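PDB 5L2P: arylesterase from Sulfolobus solfataricus, which hydrolyses aromatic esters, p-nitrophenyl fatty acid esters and aryl dialkyl phosphates such as paraoxon, with phenyl acetate also among its preferred substrates. Local coordinates for residues M1-D4 with P5-N9; I20-K24 with Y25-E29; L208-D211 with Y212-M216. All coordinates share one frame; numbering follows the deposited sequence.

Interaction 1 of 3, residues M1-D4 with P5-N9; sequences MPLD and PEVRN
Asp4 is the N-cap residue of helix 5-17, and its backbone carbonyl accepts from amides of the first turn. The amide of Arg8 gives Asp4 O a straight hydrogen bond, N to O 2.9 Å with 163° at the hydrogen. A second, weak bond comes from the amide of Val7 and is much more bent, at 120°. The side chain of Asp4 takes another direction. Its CG lies anti to the backbone N (chi1 -169°), which brings OD1 beside the ring of Pro5. Pro5 N has no hydrogen to offer it.

OD2 of Asp4 approaches OE2 of Glu6 to 3.0 Å, with the two carboxylate planes strongly inclined to each other. Arg288 lies by both carboxylates, in a salt bridge to Glu6 OE2, which also has a hydrogen bond to Ser286 OG, and in a weak, long ion pair with Asp4. On the apolar side, Val7 CG2 lies 3.8 Å from Asp4 CB, and Leu3 CD1 is 4.4 Å from Val7 CG1. Arg8 runs extended back along the chain start. The edge of its guanidinium faces the carbonyl of Met1, with NH1 2.9 Å from Met1 O.

Leu3 and Val7 both touch Val280 on the short strand 279-280, and Asp4 is joined to Gly278 by a backbone hydrogen bond. The start of helix 5-17 is thus fastened beside the strand that leads into His281, the probable catalytic histidine.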
ATOM      1  N   MET A   1      -0.073 -13.331   9.211  1.00 75.35           N
ATOM      2  CA  MET A   1      -0.312 -11.849   9.055  1.00 76.54           C
ATOM      3  C   MET A   1      -0.697 -11.202  10.381  1.00 75.99           C
ATOM      4  O   MET A   1      -1.077 -11.907  11.327  1.00 75.93           O
ATOM      5  CB  MET A   1      -1.393 -11.573   7.996  1.00 76.13           C
ATOM      6  CG  MET A   1      -0.893 -11.796   6.572  1.00 79.43           C
ATOM      7  SD  MET A   1       0.355 -10.636   5.989  1.00 81.26           S
ATOM      8  CE  MET A   1      -0.767  -9.336   5.520  1.00 80.70           C
ATOM      9  N   PRO A   2      -0.575  -9.855  10.472  1.00 76.60           N
ATOM     10  CA  PRO A   2      -0.839  -9.164  11.727  1.00 73.80           C
ATOM     11  C   PRO A   2      -2.334  -8.887  11.948  1.00 70.44           C
ATOM     12  O   PRO A   2      -2.795  -7.770  11.778  1.00 68.76           O
ATOM     13  CB  PRO A   2      -0.034  -7.879  11.582  1.00 76.81           C
ATOM     14  CG  PRO A   2      -0.107  -7.580  10.151  1.00 78.48           C
ATOM     15  CD  PRO A   2      -0.082  -8.914   9.447  1.00 79.13           C
ATOM     16  N   LEU A   3      -3.067  -9.925  12.342  1.00 65.75           N
ATOM     17  CA  LEU A   3      -4.461  -9.789  12.708  1.00 62.99           C
ATOM     18  C   LEU A   3      -4.611  -9.664  14.218  1.00 62.27           C
ATOM     19  O   LEU A   3      -3.687  -9.904  14.982  1.00 60.51           O
ATOM     20  CB  LEU A   3      -5.261 -11.014  12.239  1.00 61.02           C
ATOM     21  CG  LEU A   3      -5.281 -11.330  10.749  1.00 60.74           C
ATOM     22  CD1 LEU A   3      -5.932 -12.691  10.528  1.00 59.91           C
ATOM     23  CD2 LEU A   3      -6.015 -10.215   9.987  1.00 62.46           C
ATOM     24  N   ASP A   4      -5.798  -9.274  14.627  1.00 63.22           N
ATOM     25  CA  ASP A   4      -6.231  -9.447  16.001  1.00 68.61           C
ATOM     26  C   ASP A   4      -6.150 -10.961  16.394  1.00 64.25           C
ATOM     27  O   ASP A   4      -6.640 -11.810  15.685  1.00 61.85           O
ATOM     28  CB  ASP A   4      -7.662  -8.937  16.084  1.00 70.80           C
ATOM     29  CG  ASP A   4      -8.166  -8.808  17.485  1.00 76.18           C
ATOM     30  OD1 ASP A   4      -7.518  -9.261  18.465  1.00 78.96           O
ATOM     31  OD2 ASP A   4      -9.266  -8.227  17.583  1.00 78.90           O
ATOM     32  N   PRO A   5      -5.494 -11.277  17.506  1.00 65.58           N
ATOM     33  CA  PRO A   5      -5.380 -12.689  17.941  1.00 67.12           C
ATOM     34  C   PRO A   5      -6.698 -13.476  18.023  1.00 63.98           C
ATOM     35  O   PRO A   5      -6.723 -14.632  17.671  1.00 59.08           O
ATOM     36  CB  PRO A   5      -4.738 -12.584  19.338  1.00 69.34           C
ATOM     37  CG  PRO A   5      -3.911 -11.336  19.246  1.00 70.86           C
ATOM     38  CD  PRO A   5      -4.717 -10.378  18.387  1.00 69.96           C
ATOM     39  N   GLU A   6      -7.770 -12.847  18.494  1.00 64.94           N
ATOM     40  CA  GLU A   6      -9.093 -13.491  18.526  1.00 64.05           C
ATOM     41  C   GLU A   6      -9.576 -13.822  17.123  1.00 59.38           C
ATOM     42  O   GLU A   6     -10.206 -14.847  16.906  1.00 56.60           O
ATOM     43  CB  GLU A   6     -10.158 -12.663  19.306  1.00 69.85           C
ATOM     44  CG  GLU A   6     -10.402 -11.238  18.800  1.00 76.12           C
ATOM     45  CD  GLU A   6     -11.357 -10.387  19.659  1.00 85.10           C
ATOM     46  OE1 GLU A   6     -12.219 -10.978  20.384  1.00 94.12           O
ATOM     47  OE2 GLU A   6     -11.239  -9.122  19.602  1.00 84.81           O
ATOM     48  N   VAL A   7      -9.283 -12.953  16.165  1.00 58.89           N
ATOM     49  CA  VAL A   7      -9.672 -13.188  14.772  1.00 56.19           C
ATOM     50  C   VAL A   7      -8.836 -14.310  14.163  1.00 53.99           C
ATOM     51  O   VAL A   7      -9.341 -15.146  13.435  1.00 50.78           O
ATOM     52  CB  VAL A   7      -9.545 -11.911  13.930  1.00 56.88           C
ATOM     53  CG1 VAL A   7      -9.836 -12.200  12.441  1.00 56.82           C
ATOM     54  CG2 VAL A   7     -10.492 -10.844  14.471  1.00 60.66           C
ATOM     55  N   ARG A   8      -7.545 -14.303  14.457  1.00 58.00           N
ATOM     56  CA  ARG A   8      -6.642 -15.342  13.974  1.00 62.92           C
ATOM     57  C   ARG A   8      -7.081 -16.744  14.499  1.00 64.55           C
ATOM     58  O   ARG A   8      -7.094 -17.710  13.760  1.00 63.05           O
ATOM     59  CB  ARG A   8      -5.242 -15.038  14.468  1.00 68.84           C
ATOM     60  CG  ARG A   8      -4.130 -15.882  13.880  1.00 76.56           C
ATOM     61  CD  ARG A   8      -2.889 -15.591  14.708  1.00 86.57           C
ATOM     62  NE  ARG A   8      -1.624 -16.142  14.215  1.00 93.04           N
ATOM     63  CZ  ARG A   8      -0.736 -15.491  13.458  1.00 95.90           C
ATOM     64  NH1 ARG A   8      -0.969 -14.255  13.007  1.00 95.36           N
ATOM     65  NH2 ARG A   8       0.393 -16.096  13.111  1.00101.75           N
ATOM     66  N   ASN A   9      -7.419 -16.820  15.780  1.00 63.52           N
ATOM     67  CA  ASN A   9      -7.900 -18.029  16.387  1.00 65.99           C
ATOM     68  C   ASN A   9      -9.223 -18.510  15.737  1.00 63.43           C
ATOM     69  O   ASN A   9      -9.413 -19.717  15.488  1.00 60.38           O
ATOM     70  CB  ASN A   9      -8.070 -17.821  17.915  1.00 72.55           C
ATOM     71  CG  ASN A   9      -6.740 -17.674  18.644  1.00 78.96           C
ATOM     72  OD1 ASN A   9      -5.666 -17.717  18.019  1.00 80.40           O
ATOM     73  ND2 ASN A   9      -6.801 -17.515  19.976  1.00 82.30           N
TER

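Interaction 2 of 3, residues I20-K24 with Y25-E29; sequences IDFTK and YQFQE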
ATOM      1  N   ILE A  20     -17.942 -25.518   4.400  1.00 74.63           N
ATOM      2  CA  ILE A  20     -18.245 -25.404   2.978  1.00 77.90           C
ATOM      3  C   ILE A  20     -17.512 -26.481   2.180  1.00 84.91           C
ATOM      4  O   ILE A  20     -16.338 -26.326   1.870  1.00 84.67           O
ATOM      5  CB  ILE A  20     -17.916 -24.008   2.400  1.00 74.53           C
ATOM      6  CG1 ILE A  20     -18.670 -22.920   3.177  1.00 73.39           C
ATOM      7  CG2 ILE A  20     -18.313 -23.946   0.932  1.00 76.88           C
ATOM      8  CD1 ILE A  20     -18.385 -21.494   2.760  1.00 70.69           C
ATOM      9  N   ASP A  21     -18.203 -27.580   1.866  1.00 86.08           N
ATOM     10  CA  ASP A  21     -17.718 -28.474   0.835  1.00 90.26           C
ATOM     11  C   ASP A  21     -18.875 -29.231   0.247  1.00 89.95           C
ATOM     12  O   ASP A  21     -19.709 -29.780   0.960  1.00 86.09           O
ATOM     13  CB  ASP A  21     -16.639 -29.430   1.338  1.00 95.37           C
ATOM     14  CG  ASP A  21     -17.108 -30.299   2.485  1.00 99.35           C
ATOM     15  OD1 ASP A  21     -17.937 -29.798   3.295  1.00103.06           O
ATOM     16  OD2 ASP A  21     -16.619 -31.455   2.576  1.00 97.72           O
ATOM     17  N   PHE A  22     -18.909 -29.241  -1.079  1.00 90.78           N
ATOM     18  CA  PHE A  22     -19.991 -29.834  -1.832  1.00 90.35           C
ATOM     19  C   PHE A  22     -19.796 -31.351  -2.040  1.00 93.25           C
ATOM     20  O   PHE A  22     -20.671 -32.014  -2.577  1.00 89.00           O
ATOM     21  CB  PHE A  22     -20.147 -29.072  -3.147  1.00 89.86           C
ATOM     22  CG  PHE A  22     -20.397 -27.591  -2.964  1.00 89.66           C
ATOM     23  CD1 PHE A  22     -21.689 -27.105  -2.773  1.00 87.62           C
ATOM     24  CD2 PHE A  22     -19.336 -26.675  -2.980  1.00 90.73           C
ATOM     25  CE1 PHE A  22     -21.920 -25.735  -2.616  1.00 85.80           C
ATOM     26  CE2 PHE A  22     -19.558 -25.313  -2.811  1.00 87.19           C
ATOM     27  CZ  PHE A  22     -20.854 -24.836  -2.638  1.00 86.57           C
ATOM     28  N   THR A  23     -18.658 -31.893  -1.592  1.00 97.73           N
ATOM     29  CA  THR A  23     -18.433 -33.346  -1.523  1.00102.64           C
ATOM     30  C   THR A  23     -19.383 -34.037  -0.535  1.00105.37           C
ATOM     31  O   THR A  23     -19.927 -35.099  -0.827  1.00106.71           O
ATOM     32  CB  THR A  23     -16.995 -33.678  -1.050  1.00103.82           C
ATOM     33  OG1 THR A  23     -16.050 -32.906  -1.796  1.00106.95           O
ATOM     34  CG2 THR A  23     -16.686 -35.178  -1.207  1.00105.17           C
ATOM     35  N   LYS A  24     -19.567 -33.430   0.636  1.00105.87           N
ATOM     36  CA  LYS A  24     -20.341 -34.024   1.714  1.00104.38           C
ATOM     37  C   LYS A  24     -21.756 -33.466   1.736  1.00100.14           C
ATOM     38  O   LYS A  24     -22.717 -34.212   1.739  1.00107.07           O
ATOM     39  CB  LYS A  24     -19.628 -33.778   3.056  1.00105.31           C
ATOM     40  CG  LYS A  24     -20.376 -34.255   4.289  1.00107.88           C
ATOM     41  CD  LYS A  24     -20.555 -35.778   4.271  1.00110.23           C
ATOM     42  CE  LYS A  24     -21.376 -36.274   5.451  1.00108.67           C
ATOM     43  NZ  LYS A  24     -21.336 -37.752   5.537  1.00109.08           N
ATOM     44  N   TYR A  25     -21.878 -32.150   1.729  1.00 97.73           N
ATOM     45  CA  TYR A  25     -23.150 -31.483   1.974  1.00 95.08           C
ATOM     46  C   TYR A  25     -23.773 -30.933   0.694  1.00 91.82           C
ATOM     47  O   TYR A  25     -23.079 -30.582  -0.248  1.00 95.92           O
ATOM     48  CB  TYR A  25     -22.940 -30.328   2.958  1.00 94.55           C
ATOM     49  CG  TYR A  25     -22.301 -30.747   4.268  1.00 98.48           C
ATOM     50  CD1 TYR A  25     -22.959 -31.628   5.143  1.00102.07           C
ATOM     51  CD2 TYR A  25     -21.050 -30.260   4.642  1.00 98.55           C
ATOM     52  CE1 TYR A  25     -22.383 -32.012   6.350  1.00103.48           C
ATOM     53  CE2 TYR A  25     -20.467 -30.635   5.840  1.00103.00           C
ATOM     54  CZ  TYR A  25     -21.132 -31.510   6.691  1.00106.58           C
ATOM     55  OH  TYR A  25     -20.547 -31.882   7.880  1.00107.69           O
ATOM     56  N   GLN A  26     -25.094 -30.840   0.684  1.00 90.64           N
ATOM     57  CA  GLN A  26     -25.848 -30.204  -0.405  1.00 88.77           C
ATOM     58  C   GLN A  26     -25.881 -28.713  -0.116  1.00 85.29           C
ATOM     59  O   GLN A  26     -25.572 -28.283   1.018  1.00 80.35           O
ATOM     60  CB  GLN A  26     -27.288 -30.747  -0.460  1.00 91.64           C
ATOM     61  CG  GLN A  26     -27.409 -32.268  -0.350  1.00 95.81           C
ATOM     62  CD  GLN A  26     -28.527 -32.716   0.577  1.00 95.38           C
ATOM     63  OE1 GLN A  26     -29.419 -33.419   0.148  1.00 95.63           O
ATOM     64  NE2 GLN A  26     -28.479 -32.307   1.852  1.00 93.68           N
ATOM     65  N   PHE A  27     -26.292 -27.925  -1.112  1.00 83.12           N
ATOM     66  CA  PHE A  27     -26.264 -26.471  -0.985  1.00 78.83           C
ATOM     67  C   PHE A  27     -27.131 -25.962   0.166  1.00 77.18           C
ATOM     68  O   PHE A  27     -26.714 -25.083   0.933  1.00 79.61           O
ATOM     69  CB  PHE A  27     -26.643 -25.771  -2.298  1.00 77.28           C
ATOM     70  CG  PHE A  27     -26.707 -24.272  -2.174  1.00 76.21           C
ATOM     71  CD1 PHE A  27     -25.554 -23.509  -1.977  1.00 78.39           C
ATOM     72  CD2 PHE A  27     -27.912 -23.629  -2.210  1.00 74.90           C
ATOM     73  CE1 PHE A  27     -25.618 -22.129  -1.828  1.00 77.58           C
ATOM     74  CE2 PHE A  27     -27.989 -22.250  -2.082  1.00 78.48           C
ATOM     75  CZ  PHE A  27     -26.843 -21.496  -1.877  1.00 77.25           C
ATOM     76  N   GLN A  28     -28.328 -26.502   0.285  1.00 76.15           N
ATOM     77  CA  GLN A  28     -29.245 -26.072   1.339  1.00 77.48           C
ATOM     78  C   GLN A  28     -28.685 -26.287   2.750  1.00 75.33           C
ATOM     79  O   GLN A  28     -28.900 -25.454   3.636  1.00 72.87           O
ATOM     80  CB  GLN A  28     -30.577 -26.795   1.186  1.00 82.38           C
ATOM     81  CG  GLN A  28     -31.332 -26.377  -0.069  1.00 87.29           C
ATOM     82  CD  GLN A  28     -32.033 -25.035   0.084  1.00 89.18           C
ATOM     83  OE1 GLN A  28     -31.899 -24.345   1.110  1.00 84.73           O
ATOM     84  NE2 GLN A  28     -32.816 -24.668  -0.934  1.00 92.68           N
ATOM     85  N   GLU A  29     -27.983 -27.398   2.957  1.00 75.85           N
ATOM     86  CA  GLU A  29     -27.356 -27.653   4.250  1.00 78.11           C
ATOM     87  C   GLU A  29     -26.177 -26.706   4.522  1.00 72.90           C
ATOM     88  O   GLU A  29     -25.972 -26.303   5.654  1.00 68.39           O
ATOM     89  CB  GLU A  29     -26.917 -29.109   4.375  1.00 83.49           C
ATOM     90  CG  GLU A  29     -28.061 -30.086   4.203  1.00 93.98           C
ATOM     91  CD  GLU A  29     -29.229 -29.810   5.145  1.00100.93           C
ATOM     92  OE1 GLU A  29     -29.000 -29.782   6.379  1.00103.39           O
ATOM     93  OE2 GLU A  29     -30.370 -29.605   4.657  1.00106.40           O
TER
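Lys24 lays its CG methylene over one face of the Tyr25 ring. The CG atom is 3.6 Å from the ring centroid and only 9° off the ring normal, a CH-pi contact almost over the middle of the ring. The first torsion sets CG over the ring, anti to the backbone N (chi1 176°), and a bend at chi2 only directs the rest of the chain. The aliphatic base of the chain does the touching, while the charged end leads away.

Asp21 also meets the tyrosine. Its OD1 comes obliquely to the ring, 3.4 Å from Tyr25 CD2, and the carboxylate and ring planes are steeply inclined. The backbone ties the same residues together. Tyr25 N gives a weak hydrogen bond to Asp21 O, 3.3 Å long, and closes an alpha-turn. Within it the CA-H of Phe22 points at the carbonyl of Tyr25, with Phe22 CA 3.6 Å from Tyr25 O. With an alanine in place of Tyr25 the ring is gone, and the Lys24 methylene, left without its face, is likely to turn more freely.

Phe22 and Phe27 meet edge to edge, with Phe22 CE1 4.3 Å from Phe27 CD1. Phe27 further touches Ile87 and Pro118 in neighbouring loops. Tyr25 rests against Ile30 and Lys33 of helix 27-39. The contact is at the surface, away from the probable catalytic residues. It is an alpha-turn, closed by a weak bond, that leads to Gln26, the N-cap of helix 27-39, and it belongs to the connection between the two N-terminal helices of this esterase.

Interaction 3 of 3, residues L208-D211 with Y212-M216; sequences LPVD and YGVKM
Val210 and Val214 meet through their CG1 methyls, 3.9 Å apart, with the two side chains crossing at about a right angle. Val210 CG1 is anti to its backbone N (chi1 -171°). That rotation also places it 3.7 Å from Lys215 CG, so one methyl touches two residues of the first helical turn. The lysine crosses Val210 obliquely and bends only at its end (chi4 -82°). Its CE comes to 3.4 Å from Val210 O. The amine beyond has a weak, long ion pair with Glu235 of the fourth subunit.

Asp211 holds the N-cap position. Its CG stands between the backbone N and the carbonyl carbon (chi1 77°), which folds the carboxylate over the start of the helix. OD1 faces the CG2 methyl of Val214. OD2 lies 3.6 Å from Gly213 N. The backbone oxygen does the bonding: Lys215 N gives Asp211 O a straight hydrogen bond of 3.1 Å. Further along, the CG of Met216 sits 3.8 Å above the plane of the Tyr212 ring, toward its rim.

Val214 also touches Phe229, and Asp211 touches Ile206. This is the N-terminal turn of helix 212-217, with Asp211 at its head. The helix lies in the insertion between strands 178-182 and 242-248 of the alpha/beta hydrolase fold, where relatives in the GDXG family carry part of their cap.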
ATOM      1  N   LEU A 208     -11.189 -16.154  -8.817  1.00 54.66           N
ATOM      2  CA  LEU A 208     -11.130 -15.189  -9.933  1.00 53.60           C
ATOM      3  C   LEU A 208     -11.132 -15.930 -11.262  1.00 53.70           C
ATOM      4  O   LEU A 208     -10.608 -17.025 -11.342  1.00 55.17           O
ATOM      5  CB  LEU A 208      -9.884 -14.302  -9.817  1.00 53.22           C
ATOM      6  CG  LEU A 208      -9.746 -13.425  -8.553  1.00 52.62           C
ATOM      7  CD1 LEU A 208      -8.450 -12.593  -8.608  1.00 55.85           C
ATOM      8  CD2 LEU A 208     -10.933 -12.525  -8.269  1.00 51.16           C
ATOM      9  N   PRO A 209     -11.681 -15.339 -12.320  1.00 54.44           N
ATOM     10  CA  PRO A 209     -12.207 -13.974 -12.416  1.00 56.13           C
ATOM     11  C   PRO A 209     -13.610 -13.767 -11.838  1.00 56.58           C
ATOM     12  O   PRO A 209     -13.897 -12.684 -11.310  1.00 58.25           O
ATOM     13  CB  PRO A 209     -12.208 -13.697 -13.936  1.00 55.89           C
ATOM     14  CG  PRO A 209     -12.394 -15.032 -14.534  1.00 57.26           C
ATOM     15  CD  PRO A 209     -11.693 -16.022 -13.626  1.00 56.06           C
ATOM     16  N   VAL A 210     -14.480 -14.765 -11.946  1.00 57.26           N
ATOM     17  CA  VAL A 210     -15.855 -14.607 -11.446  1.00 56.95           C
ATOM     18  C   VAL A 210     -16.102 -15.644 -10.338  1.00 61.44           C
ATOM     19  O   VAL A 210     -16.096 -16.844 -10.597  1.00 63.42           O
ATOM     20  CB  VAL A 210     -16.900 -14.803 -12.572  1.00 57.75           C
ATOM     21  CG1 VAL A 210     -18.276 -14.411 -12.091  1.00 57.93           C
ATOM     22  CG2 VAL A 210     -16.556 -13.972 -13.796  1.00 58.52           C
ATOM     23  N   ASP A 211     -16.343 -15.203  -9.104  1.00 64.57           N
ATOM     24  CA  ASP A 211     -16.526 -16.153  -8.013  1.00 67.39           C
ATOM     25  C   ASP A 211     -17.935 -16.760  -7.998  1.00 71.24           C
ATOM     26  O   ASP A 211     -18.843 -16.342  -8.741  1.00 65.38           O
ATOM     27  CB  ASP A 211     -16.166 -15.577  -6.647  1.00 68.80           C
ATOM     28  CG  ASP A 211     -17.236 -14.662  -6.091  1.00 71.17           C
ATOM     29  OD1 ASP A 211     -17.742 -13.804  -6.847  1.00 70.85           O
ATOM     30  OD2 ASP A 211     -17.585 -14.827  -4.905  1.00 76.23           O
ATOM     31  N   TYR A 212     -18.063 -17.780  -7.145  1.00 73.37           N
ATOM     32  CA  TYR A 212     -19.246 -18.610  -7.052  1.00 75.78           C
ATOM     33  C   TYR A 212     -20.487 -17.795  -6.730  1.00 71.07           C
ATOM     34  O   TYR A 212     -21.544 -18.033  -7.323  1.00 73.24           O
ATOM     35  CB  TYR A 212     -19.032 -19.673  -5.977  1.00 81.70           C
ATOM     36  CG  TYR A 212     -20.178 -20.617  -5.786  1.00 90.36           C
ATOM     37  CD1 TYR A 212     -20.671 -21.345  -6.857  1.00 96.50           C
ATOM     38  CD2 TYR A 212     -20.767 -20.798  -4.527  1.00 94.71           C
ATOM     39  CE1 TYR A 212     -21.730 -22.232  -6.695  1.00101.95           C
ATOM     40  CE2 TYR A 212     -21.820 -21.700  -4.346  1.00 99.37           C
ATOM     41  CZ  TYR A 212     -22.309 -22.402  -5.439  1.00104.08           C
ATOM     42  OH  TYR A 212     -23.362 -23.299  -5.308  1.00114.69           O
ATOM     43  N   GLY A 213     -20.367 -16.854  -5.797  1.00 67.25           N
ATOM     44  CA  GLY A 213     -21.522 -16.090  -5.364  1.00 62.95           C
ATOM     45  C   GLY A 213     -22.097 -15.215  -6.451  1.00 61.20           C
ATOM     46  O   GLY A 213     -23.299 -15.112  -6.588  1.00 58.85           O
ATOM     47  N   VAL A 214     -21.222 -14.574  -7.229  1.00 61.59           N
ATOM     48  CA  VAL A 214     -21.634 -13.722  -8.342  1.00 56.96           C
ATOM     49  C   VAL A 214     -22.300 -14.558  -9.441  1.00 56.05           C
ATOM     50  O   VAL A 214     -23.327 -14.183  -9.930  1.00 53.70           O
ATOM     51  CB  VAL A 214     -20.418 -12.932  -8.914  1.00 57.14           C
ATOM     52  CG1 VAL A 214     -20.790 -12.127 -10.160  1.00 56.58           C
ATOM     53  CG2 VAL A 214     -19.859 -11.988  -7.863  1.00 54.68           C
ATOM     54  N   LYS A 215     -21.711 -15.683  -9.822  1.00 59.69           N
ATOM     55  CA  LYS A 215     -22.289 -16.570 -10.844  1.00 63.99           C
ATOM     56  C   LYS A 215     -23.708 -17.028 -10.502  1.00 64.35           C
ATOM     57  O   LYS A 215     -24.542 -17.199 -11.389  1.00 63.15           O
ATOM     58  CB  LYS A 215     -21.438 -17.823 -11.029  1.00 70.80           C
ATOM     59  CG  LYS A 215     -20.163 -17.621 -11.818  1.00 77.15           C
ATOM     60  CD  LYS A 215     -19.399 -18.933 -11.899  1.00 85.71           C
ATOM     61  CE  LYS A 215     -18.064 -18.774 -12.630  1.00 89.77           C
ATOM     62  NZ  LYS A 215     -18.231 -18.818 -14.116  1.00 90.78           N
ATOM     63  N   MET A 216     -23.969 -17.240  -9.216  1.00 65.33           N
ATOM     64  CA  MET A 216     -25.287 -17.673  -8.743  1.00 66.68           C
ATOM     65  C   MET A 216     -26.302 -16.538  -8.766  1.00 63.28           C
ATOM     66  O   MET A 216     -27.470 -16.761  -9.022  1.00 65.27           O
ATOM     67  CB  MET A 216     -25.170 -18.213  -7.328  1.00 69.56           C
ATOM     68  CG  MET A 216     -24.260 -19.413  -7.247  1.00 75.89           C
ATOM     69  SD  MET A 216     -25.224 -20.923  -7.208  1.00 87.37           S
ATOM     70  CE  MET A 216     -25.589 -20.995  -5.450  1.00 85.39           C
TER

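Interactions 2 and 3 touch, with centres about 17 Å apart. The Phe22 ring meets that of Tyr212, CZ to CE2 3.7 Å, with planes at about 70°. Phe27 CE1 lies 3.8 Å from Met216 CE. Residues 20-29 thus pack on helix 212-217 through Phe22 and Phe27. Interaction 1 stands apart, its centre about 28 Å from that of interaction 2 and 27 Å from that of interaction 3. Interactions 1 and 3 each come near the probable catalytic triad. Between side chains, Val7 is about 9 Å from His281, and Leu3 about 9 Å from Asp251. The side chain of Asp211 in interaction 3 is about 9 Å from that of Ser156.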